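Local coordinates for protein myosin-17 (PDB 7KFL) that is a plant class XI myosin motor whose globular tail, the part described here, is the cargo-binding domain and probably attaches organelles or vesicles to the motor, at residues Ser331-Arg337 with Ser374-Leu378; Phe54-Ile58 with Phe155-Leu159; Ile218-Asn223 with Glu279-Trp283. All blocks are in the same frame, centred on the assembly; numbering follows the deposited sequence.

The three contacts follow one another along the elongated, mostly helical globular tail. Contact 2 closes first, pairing helix 53-65 with the start of helix 150-186; contact 3 then joins helices 205-231 and 267-287; contact 1 comes last, where the loop after helix 354-369 meets the start of helix 332-341. Contact 2 lies across the chain's centre from both others, about 45 Å from contact 1 and 36 Å from contact 3, centre to centre; contacts 1 and 3 are about 28 Å apart. Helix 150-186 reaches from contact 2 to Ile218 of contact 3, and helix 236-260 touches both contacts 3 and 1, so long helices connect the separate packing sites of the cargo-binding domain.

Contact 1. Residues Ser331-Arg337 with Ser374-Leu378; sequences SIQQLYR and SSFLL
Phe376 turns the edge of its ring to the start of helix 332-341, beside Gln334 N, where a loop, extended except at Phe376 (phi/psi -124/-94°), docks on a capping box of the DIL domain. N-cap Ser331 (-77/163°) accepts at OG from Gln334 N at 3.3 Å, and Gln334 OE1 accepts in return from Ser331 N at 2.8 Å. Residues 332-337 are helical. Small and hydroxylated, Ser331 (chi1 p) also donates from OG to Ser375 O, a very short 2.5 Å. Gln334 (m, t) suits because its amide has two ends: NE2 gives a 2.8 Å hydrogen bond to Phe376 O. The CA atoms of Gln334 and Phe376 are 5.3 Å apart, those of Ser331 and Ser375 6.0 Å. Gln333 NE2 lies over one face of the Phe376 ring (chi1 t, chi2 59°), 3.4 Å from CD1. The loop also meets helix 236-260: Leu378 N hydrogen-bonds to Asn256 OD1. Arg337 (t, p, p), its NH1 held by Leu259 O, places CZ 3.5 Å from Phe376 CZ, at the ring edge.

Contact 2. Residues Phe54-Ile58 with Phe155-Leu159; sequences FDRII and FKQQL
This is a buried, apolar helix-helix contact near the N-terminal end of the tail, packing helix 53-65 against the beginning of the long helix 150-186. The two segments run almost parallel, their N-to-C directions 7° apart and their axes 10.4 Å apart at closest approach. Phe54 CA stands 5.9 Å from Phe155 CA, and one turn later Ile58 CA lies 6.9 Å from Leu159 CA, so the same i, i+4 spacing faces across on both helices. Phe155 (chi1 t, chi2 65°) is the centre: a broad, flat ring that several side chains can meet. Phe54 (chi1 m, chi2 -63°) brings CD1 over one face, 3.3 Å from Phe155 CG, with ring centroids 4.9 Å apart and planes inclined at 36°. Ile57 (m, t) brings CG2 to the ring edge, 3.7 Å from Phe155 CE1. Ile58 (m, m) extends its CG1-CD1 arm, so that CD1 meets both Phe155 CE1, at 3.8 Å, and Leu159 (t, p) CB, at 4.4 Å. Toward the solvent, Gln158 lays OE1 3.7 Å from Ile58 CG1. Leu40 of helix 31-43 and Leu88 of helix 71-89 extend the apolar packing, as expected of the core of a predominantly helical bundle.

Contact 3. Residues Ile218-Asn223 with Glu279-Trp283; sequences IRKSLN and ELEQW
Leu222 and Trp283 form the apolar centre, where helix 205-231 packs beside helix 267-287. Both segments are helical and nearly parallel, crossing at -21° with axes 10.2 Å apart; Arg219 CA and Leu280 CA are 6.5 Å apart. The indole (chi1 t, chi2 94°) offers a wide face to Leu222 (m, t): CB lies 3.2 Å from Trp283 NE1, and CD1 4.0 Å from the five-membered ring centroid, a CH-pi contact 7° off the normal. Leu280 CD2 fills in beside it, 4.1 Å from Leu222 CD1 and 4.0 Å from Ile218 CG2. Phe243 and Phe247 of helix 236-260 also meet the Trp283 ring. At the border, Asn223 OD1 is 3.0 Å from Trp283 NE1. Arg219, all chi angles near t, lays CG 3.9 Å from Trp283 CB and a guanidinium face over Glu279 O and Trp283 N; its NH1 reaches Glu279 OE1 at 3.3 Å, and a water links NH1, weakly, to Gln282 OE1. Glu279 OE2 hydrogen-bonds to Gln216 NE2. The chemistry is thus an aromatic-aliphatic centre edged by long polar side chains, whose one salt bridge is long and weak.

Contact 1. Residues Ser331-Arg337 with Ser374-Leu378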
loop_
_atom_site.group_PDB
_atom_site.type_symbol
_atom_site.label_atom_id
_atom_site.label_comp_id
_atom_site.label_asym_id
_atom_site.label_seq_id
_atom_site.Cartn_x
_atom_site.Cartn_y
_atom_site.Cartn_z
ATOM N N SER A 331 15.067 10.429 -15.998
ATOM C CA SER A 331 15.055 11.657 -16.833
ATOM C C SER A 331 16.487 12.184 -16.991
ATOM O O SER A 331 17.362 11.787 -16.190
ATOM C CB SER A 331 14.160 12.709 -16.233
ATOM O OG SER A 331 14.773 13.304 -15.101
ATOM N N ILE A 332 16.705 13.059 -17.977
ATOM C CA ILE A 332 18.021 13.713 -18.243
ATOM C C ILE A 332 18.415 14.542 -17.014
ATOM O O ILE A 332 19.595 14.480 -16.626
ATOM C CB ILE A 332 17.972 14.565 -19.529
ATOM C CG1 ILE A 332 17.771 13.706 -20.783
ATOM C CG2 ILE A 332 19.209 15.446 -19.643
ATOM C CD1 ILE A 332 18.933 12.787 -21.113
ATOM N N GLN A 333 17.468 15.281 -16.427
ATOM C CA GLN A 333 17.725 16.196 -15.280
ATOM C C GLN A 333 18.190 15.378 -14.066
ATOM O O GLN A 333 19.015 15.902 -13.288
ATOM C CB GLN A 333 16.487 17.032 -14.929
ATOM C CG GLN A 333 16.821 18.471 -14.550
ATOM C CD GLN A 333 16.148 18.939 -13.280
ATOM O OE1 GLN A 333 14.923 18.985 -13.182
ATOM N NE2 GLN A 333 16.952 19.314 -12.296
ATOM N N GLN A 334 17.684 14.147 -13.917
ATOM C CA GLN A 334 18.060 13.206 -12.826
ATOM C C GLN A 334 19.490 12.705 -13.058
ATOM O O GLN A 334 20.311 12.826 -12.127
ATOM C CB GLN A 334 17.083 12.030 -12.757
ATOM C CG GLN A 334 15.727 12.393 -12.170
ATOM C CD GLN A 334 14.674 11.345 -12.441
ATOM O OE1 GLN A 334 14.882 10.416 -13.220
ATOM N NE2 GLN A 334 13.524 11.493 -11.803
ATOM N N LEU A 335 19.763 12.160 -14.250
ATOM C CA LEU A 335 21.093 11.623 -14.650
ATOM C C LEU A 335 22.168 12.693 -14.439
ATOM O O LEU A 335 23.221 12.358 -13.869
ATOM C CB LEU A 335 21.054 11.185 -16.117
ATOM C CG LEU A 335 20.272 9.905 -16.404
ATOM C CD1 LEU A 335 20.112 9.699 -17.902
ATOM C CD2 LEU A 335 20.946 8.696 -15.772
ATOM N N TYR A 336 21.909 13.924 -14.888
ATOM C CA TYR A 336 22.859 15.067 -14.818
ATOM C C TYR A 336 23.293 15.280 -13.363
ATOM O O TYR A 336 24.510 15.323 -13.112
ATOM C CB TYR A 336 22.241 16.334 -15.416
ATOM C CG TYR A 336 23.102 17.565 -15.277
ATOM C CD1 TYR A 336 24.146 17.810 -16.154
ATOM C CD2 TYR A 336 22.883 18.479 -14.258
ATOM C CE1 TYR A 336 24.947 18.934 -16.027
ATOM C CE2 TYR A 336 23.674 19.607 -14.115
ATOM C CZ TYR A 336 24.710 19.838 -15.004
ATOM O OH TYR A 336 25.492 20.949 -14.868
ATOM N N ARG A 337 22.329 15.402 -12.445
ATOM C CA ARG A 337 22.578 15.586 -10.989
ATOM C C ARG A 337 23.470 14.445 -10.484
ATOM O O ARG A 337 24.521 14.737 -9.882
ATOM C CB ARG A 337 21.252 15.648 -10.220
ATOM C CG ARG A 337 21.391 15.643 -8.704
ATOM C CD ARG A 337 22.253 16.776 -8.182
ATOM N NE ARG A 337 21.674 18.078 -8.488
ATOM C CZ ARG A 337 20.836 18.756 -7.704
ATOM N NH1 ARG A 337 20.446 18.265 -6.538
ATOM N NH2 ARG A 337 20.379 19.932 -8.099
ATOM N N SER A 374 10.102 18.461 -16.498
ATOM C CA SER A 374 10.816 17.159 -16.482
ATOM C C SER A 374 10.847 16.617 -15.049
ATOM O O SER A 374 10.829 17.432 -14.103
ATOM C CB SER A 374 12.206 17.287 -17.060
ATOM O OG SER A 374 12.991 18.207 -16.313
ATOM N N SER A 375 10.879 15.291 -14.903
ATOM C CA SER A 375 10.964 14.589 -13.597
ATOM C C SER A 375 12.338 14.855 -12.969
ATOM O O SER A 375 13.351 14.711 -13.680
ATOM C CB SER A 375 10.710 13.111 -13.756
ATOM O OG SER A 375 9.412 12.872 -14.273
ATOM N N PHE A 376 12.363 15.259 -11.696
ATOM C CA PHE A 376 13.587 15.322 -10.857
ATOM C C PHE A 376 13.345 14.475 -9.601
ATOM O O PHE A 376 13.559 13.249 -9.678
ATOM C CB PHE A 376 13.988 16.775 -10.587
ATOM C CG PHE A 376 15.338 16.927 -9.931
ATOM C CD1 PHE A 376 16.480 16.441 -10.550
ATOM C CD2 PHE A 376 15.472 17.557 -8.702
ATOM C CE1 PHE A 376 17.723 16.579 -9.953
ATOM C CE2 PHE A 376 16.717 17.693 -8.105
ATOM C CZ PHE A 376 17.840 17.205 -8.733
ATOM N N LEU A 377 12.890 15.087 -8.503
ATOM C CA LEU A 377 12.485 14.361 -7.271
ATOM C C LEU A 377 11.247 13.515 -7.582
ATOM O O LEU A 377 10.437 13.939 -8.423
ATOM C CB LEU A 377 12.206 15.362 -6.144
ATOM C CG LEU A 377 13.416 16.155 -5.651
ATOM C CD1 LEU A 377 13.011 17.138 -4.567
ATOM C CD2 LEU A 377 14.508 15.233 -5.137
ATOM N N LEU A 378 11.131 12.348 -6.943
ATOM C CA LEU A 378 9.969 11.433 -7.077
ATOM C C LEU A 378 8.978 11.703 -5.942
ATOM O O LEU A 378 9.385 12.266 -4.902
ATOM C CB LEU A 378 10.452 9.979 -7.048
ATOM C CG LEU A 378 11.455 9.582 -8.130
ATOM C CD1 LEU A 378 11.886 8.136 -7.955
ATOM C CD2 LEU A 378 10.878 9.790 -9.519
#

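Contact 2. Residues Phe54-Ile58 with Phe155-Leu159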
loop_
_atom_site.group_PDB
_atom_site.type_symbol
_atom_site.label_atom_id
_atom_site.label_comp_id
_atom_site.label_asym_id
_atom_site.label_seq_id
_atom_site.Cartn_x
_atom_site.Cartn_y
_atom_site.Cartn_z
ATOM N N PHE A 54 -27.543 0.939 10.301
ATOM C CA PHE A 54 -26.370 1.232 9.434
ATOM C C PHE A 54 -25.405 2.167 10.171
ATOM O O PHE A 54 -24.199 1.871 10.199
ATOM C CB PHE A 54 -26.827 1.828 8.103
ATOM C CG PHE A 54 -27.692 0.911 7.278
ATOM C CD1 PHE A 54 -27.198 -0.293 6.803
ATOM C CD2 PHE A 54 -29.002 1.249 6.975
ATOM C CE1 PHE A 54 -27.994 -1.138 6.046
ATOM C CE2 PHE A 54 -29.797 0.403 6.218
ATOM C CZ PHE A 54 -29.291 -0.788 5.754
ATOM N N ASP A 55 -25.925 3.254 10.748
ATOM C CA ASP A 55 -25.146 4.237 11.550
ATOM C C ASP A 55 -24.375 3.506 12.655
ATOM O O ASP A 55 -23.188 3.827 12.860
ATOM C CB ASP A 55 -26.048 5.312 12.167
ATOM C CG ASP A 55 -26.421 6.440 11.221
ATOM O OD1 ASP A 55 -25.819 6.520 10.129
ATOM O OD2 ASP A 55 -27.306 7.235 11.589
ATOM N N ARG A 56 -25.027 2.555 13.326
ATOM C CA ARG A 56 -24.493 1.864 14.529
ATOM C C ARG A 56 -23.390 0.882 14.122
ATOM O O ARG A 56 -22.412 0.759 14.889
ATOM C CB ARG A 56 -25.637 1.181 15.281
ATOM C CG ARG A 56 -26.634 2.169 15.868
ATOM C CD ARG A 56 -27.229 1.710 17.180
ATOM N NE ARG A 56 -26.209 1.410 18.177
ATOM C CZ ARG A 56 -26.441 0.813 19.341
ATOM N NH1 ARG A 56 -27.669 0.446 19.669
ATOM N NH2 ARG A 56 -25.442 0.582 20.174
ATOM N N ILE A 57 -23.539 0.214 12.974
ATOM C CA ILE A 57 -22.464 -0.613 12.348
ATOM C C ILE A 57 -21.246 0.290 12.116
ATOM O O ILE A 57 -20.145 -0.079 12.570
ATOM C CB ILE A 57 -22.945 -1.281 11.041
ATOM C CG1 ILE A 57 -23.969 -2.387 11.314
ATOM C CG2 ILE A 57 -21.766 -1.804 10.231
ATOM C CD1 ILE A 57 -24.687 -2.884 10.078
ATOM N N ILE A 58 -21.444 1.429 11.443
ATOM C CA ILE A 58 -20.361 2.387 11.067
ATOM C C ILE A 58 -19.676 2.887 12.346
ATOM O O ILE A 58 -18.429 2.883 12.382
ATOM C CB ILE A 58 -20.914 3.543 10.208
ATOM C CG1 ILE A 58 -21.397 3.054 8.839
ATOM C CG2 ILE A 58 -19.896 4.668 10.072
ATOM C CD1 ILE A 58 -20.300 2.554 7.923
ATOM N N PHE A 155 -25.098 3.857 3.359
ATOM C CA PHE A 155 -24.289 2.891 4.150
ATOM C C PHE A 155 -23.176 2.303 3.276
ATOM O O PHE A 155 -22.024 2.242 3.750
ATOM C CB PHE A 155 -25.166 1.779 4.728
ATOM C CG PHE A 155 -24.392 0.698 5.436
ATOM C CD1 PHE A 155 -23.687 0.977 6.599
ATOM C CD2 PHE A 155 -24.355 -0.596 4.937
ATOM C CE1 PHE A 155 -22.970 -0.017 7.248
ATOM C CE2 PHE A 155 -23.639 -1.587 5.589
ATOM C CZ PHE A 155 -22.947 -1.298 6.742
ATOM N N LYS A 156 -23.506 1.872 2.054
ATOM C CA LYS A 156 -22.523 1.334 1.074
ATOM C C LYS A 156 -21.441 2.393 0.830
ATOM O O LYS A 156 -20.252 2.038 0.829
ATOM C CB LYS A 156 -23.216 0.927 -0.231
ATOM C CG LYS A 156 -22.271 0.540 -1.360
ATOM C CD LYS A 156 -22.906 -0.343 -2.411
ATOM C CE LYS A 156 -22.219 -0.247 -3.756
ATOM N NZ LYS A 156 -22.614 0.983 -4.486
ATOM N N GLN A 157 -21.855 3.649 0.649
ATOM C CA GLN A 157 -20.966 4.819 0.426
ATOM C C GLN A 157 -20.113 5.066 1.679
ATOM O O GLN A 157 -18.892 5.262 1.525
ATOM C CB GLN A 157 -21.819 6.030 0.049
ATOM C CG GLN A 157 -21.069 7.353 0.055
ATOM C CD GLN A 157 -21.970 8.479 -0.387
ATOM O OE1 GLN A 157 -22.663 8.377 -1.401
ATOM N NE2 GLN A 157 -21.976 9.561 0.376
ATOM N N GLN A 158 -20.726 5.056 2.867
ATOM C CA GLN A 158 -20.026 5.267 4.165
ATOM C C GLN A 158 -19.060 4.103 4.431
ATOM O O GLN A 158 -17.928 4.370 4.886
ATOM C CB GLN A 158 -21.032 5.430 5.308
ATOM C CG GLN A 158 -21.658 6.817 5.370
ATOM C CD GLN A 158 -22.608 6.988 6.531
ATOM O OE1 GLN A 158 -22.774 6.102 7.365
ATOM N NE2 GLN A 158 -23.239 8.146 6.600
ATOM N N LEU A 159 -19.476 2.862 4.157
ATOM C CA LEU A 159 -18.640 1.651 4.384
ATOM C C LEU A 159 -17.457 1.646 3.407
ATOM O O LEU A 159 -16.344 1.272 3.837
ATOM C CB LEU A 159 -19.491 0.386 4.230
ATOM C CG LEU A 159 -18.789 -0.927 4.581
ATOM C CD1 LEU A 159 -18.285 -0.917 6.017
ATOM C CD2 LEU A 159 -19.713 -2.113 4.357
#

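Contact 3. Residues Ile218-Asn223 with Glu279-Trp283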
loop_
_atom_site.group_PDB
_atom_site.type_symbol
_atom_site.label_atom_id
_atom_site.label_comp_id
_atom_site.label_asym_id
_atom_site.label_seq_id
_atom_site.Cartn_x
_atom_site.Cartn_y
_atom_site.Cartn_z
ATOM N N ILE A 218 13.774 -3.885 7.828
ATOM C CA ILE A 218 12.660 -3.478 6.919
ATOM C C ILE A 218 11.932 -4.739 6.438
ATOM O O ILE A 218 10.685 -4.760 6.506
ATOM C CB ILE A 218 13.189 -2.610 5.755
ATOM C CG1 ILE A 218 13.585 -1.214 6.245
ATOM C CG2 ILE A 218 12.182 -2.538 4.613
ATOM C CD1 ILE A 218 14.384 -0.405 5.249
ATOM N N ARG A 219 12.686 -5.744 5.985
ATOM C CA ARG A 219 12.163 -7.045 5.484
ATOM C C ARG A 219 11.283 -7.711 6.555
ATOM O O ARG A 219 10.260 -8.316 6.180
ATOM C CB ARG A 219 13.322 -7.965 5.087
ATOM C CG ARG A 219 12.891 -9.197 4.308
ATOM C CD ARG A 219 14.057 -10.115 3.997
ATOM N NE ARG A 219 13.603 -11.407 3.502
ATOM C CZ ARG A 219 14.381 -12.332 2.948
ATOM N NH1 ARG A 219 15.680 -12.123 2.800
ATOM N NH2 ARG A 219 13.850 -13.467 2.533
ATOM N N LYS A 220 11.670 -7.607 7.832
ATOM C CA LYS A 220 10.918 -8.169 8.988
ATOM C C LYS A 220 9.574 -7.446 9.125
ATOM O O LYS A 220 8.539 -8.137 9.235
ATOM C CB LYS A 220 11.730 -8.065 10.283
ATOM C CG LYS A 220 12.711 -9.207 10.519
ATOM C CD LYS A 220 13.432 -9.136 11.849
ATOM C CE LYS A 220 14.456 -8.022 11.911
ATOM N NZ LYS A 220 15.363 -8.177 13.073
ATOM N N SER A 221 9.596 -6.109 9.115
ATOM C CA SER A 221 8.395 -5.237 9.211
ATOM C C SER A 221 7.438 -5.535 8.049
ATOM O O SER A 221 6.228 -5.615 8.303
ATOM C CB SER A 221 8.774 -3.778 9.265
ATOM O OG SER A 221 9.431 -3.471 10.488
ATOM N N LEU A 222 7.957 -5.712 6.831
ATOM C CA LEU A 222 7.136 -6.081 5.645
ATOM C C LEU A 222 6.409 -7.401 5.929
ATOM O O LEU A 222 5.192 -7.456 5.692
ATOM C CB LEU A 222 8.024 -6.202 4.400
ATOM C CG LEU A 222 8.636 -4.905 3.870
ATOM C CD1 LEU A 222 9.485 -5.177 2.638
ATOM C CD2 LEU A 222 7.566 -3.874 3.548
ATOM N N ASN A 223 7.131 -8.406 6.440
ATOM C CA ASN A 223 6.621 -9.783 6.698
ATOM C C ASN A 223 5.580 -9.759 7.826
ATOM O O ASN A 223 4.587 -10.503 7.713
ATOM C CB ASN A 223 7.752 -10.766 7.024
ATOM C CG ASN A 223 8.381 -11.396 5.799
ATOM O OD1 ASN A 223 7.756 -11.488 4.745
ATOM N ND2 ASN A 223 9.616 -11.854 5.929
ATOM N N GLU A 279 17.860 -7.879 -0.614
ATOM C CA GLU A 279 17.008 -8.247 0.550
ATOM C C GLU A 279 15.528 -8.068 0.185
ATOM O O GLU A 279 14.732 -8.987 0.471
ATOM C CB GLU A 279 17.359 -7.397 1.774
ATOM C CG GLU A 279 18.626 -7.839 2.480
ATOM C CD GLU A 279 18.472 -9.019 3.426
ATOM O OE1 GLU A 279 17.321 -9.402 3.724
ATOM O OE2 GLU A 279 19.509 -9.549 3.872
ATOM N N LEU A 280 15.177 -6.928 -0.420
ATOM C CA LEU A 280 13.779 -6.568 -0.778
ATOM C C LEU A 280 13.301 -7.428 -1.953
ATOM O O LEU A 280 12.110 -7.790 -1.962
ATOM C CB LEU A 280 13.706 -5.074 -1.111
ATOM C CG LEU A 280 14.098 -4.121 0.017
ATOM C CD1 LEU A 280 13.970 -2.675 -0.437
ATOM C CD2 LEU A 280 13.263 -4.363 1.266
ATOM N N GLU A 281 14.186 -7.738 -2.906
ATOM C CA GLU A 281 13.895 -8.659 -4.040
ATOM C C GLU A 281 13.539 -10.037 -3.471
ATOM O O GLU A 281 12.534 -10.621 -3.925
ATOM C CB GLU A 281 15.088 -8.767 -4.994
ATOM C CG GLU A 281 14.747 -9.443 -6.312
ATOM C CD GLU A 281 15.919 -9.658 -7.256
ATOM O OE1 GLU A 281 17.043 -9.225 -6.923
ATOM O OE2 GLU A 281 15.703 -10.261 -8.326
ATOM N N GLN A 282 14.340 -10.523 -2.514
ATOM C CA GLN A 282 14.158 -11.837 -1.836
ATOM C C GLN A 282 12.779 -11.880 -1.167
ATOM O O GLN A 282 12.093 -12.915 -1.299
ATOM C CB GLN A 282 15.280 -12.090 -0.825
ATOM C CG GLN A 282 16.522 -12.721 -1.440
ATOM C CD GLN A 282 16.268 -14.124 -1.941
ATOM O OE1 GLN A 282 15.481 -14.876 -1.369
ATOM N NE2 GLN A 282 16.941 -14.492 -3.020
ATOM N N TRP A 283 12.391 -10.795 -0.490
ATOM C CA TRP A 283 11.064 -10.642 0.166
ATOM C C TRP A 283 9.942 -10.785 -0.870
ATOM O O TRP A 283 8.929 -11.436 -0.548
ATOM C CB TRP A 283 10.960 -9.307 0.913
ATOM C CG TRP A 283 9.613 -9.106 1.533
ATOM C CD1 TRP A 283 9.238 -9.407 2.809
ATOM C CD2 TRP A 283 8.435 -8.611 0.872
ATOM N NE1 TRP A 283 7.915 -9.112 2.995
ATOM C CE2 TRP A 283 7.395 -8.626 1.825
ATOM C CE3 TRP A 283 8.158 -8.155 -0.422
ATOM C CZ2 TRP A 283 6.105 -8.195 1.519
ATOM C CZ3 TRP A 283 6.885 -7.729 -0.723
ATOM C CH2 TRP A 283 5.874 -7.752 0.236
HETATM O O HOH W 1 16.830 -14.770 1.168
#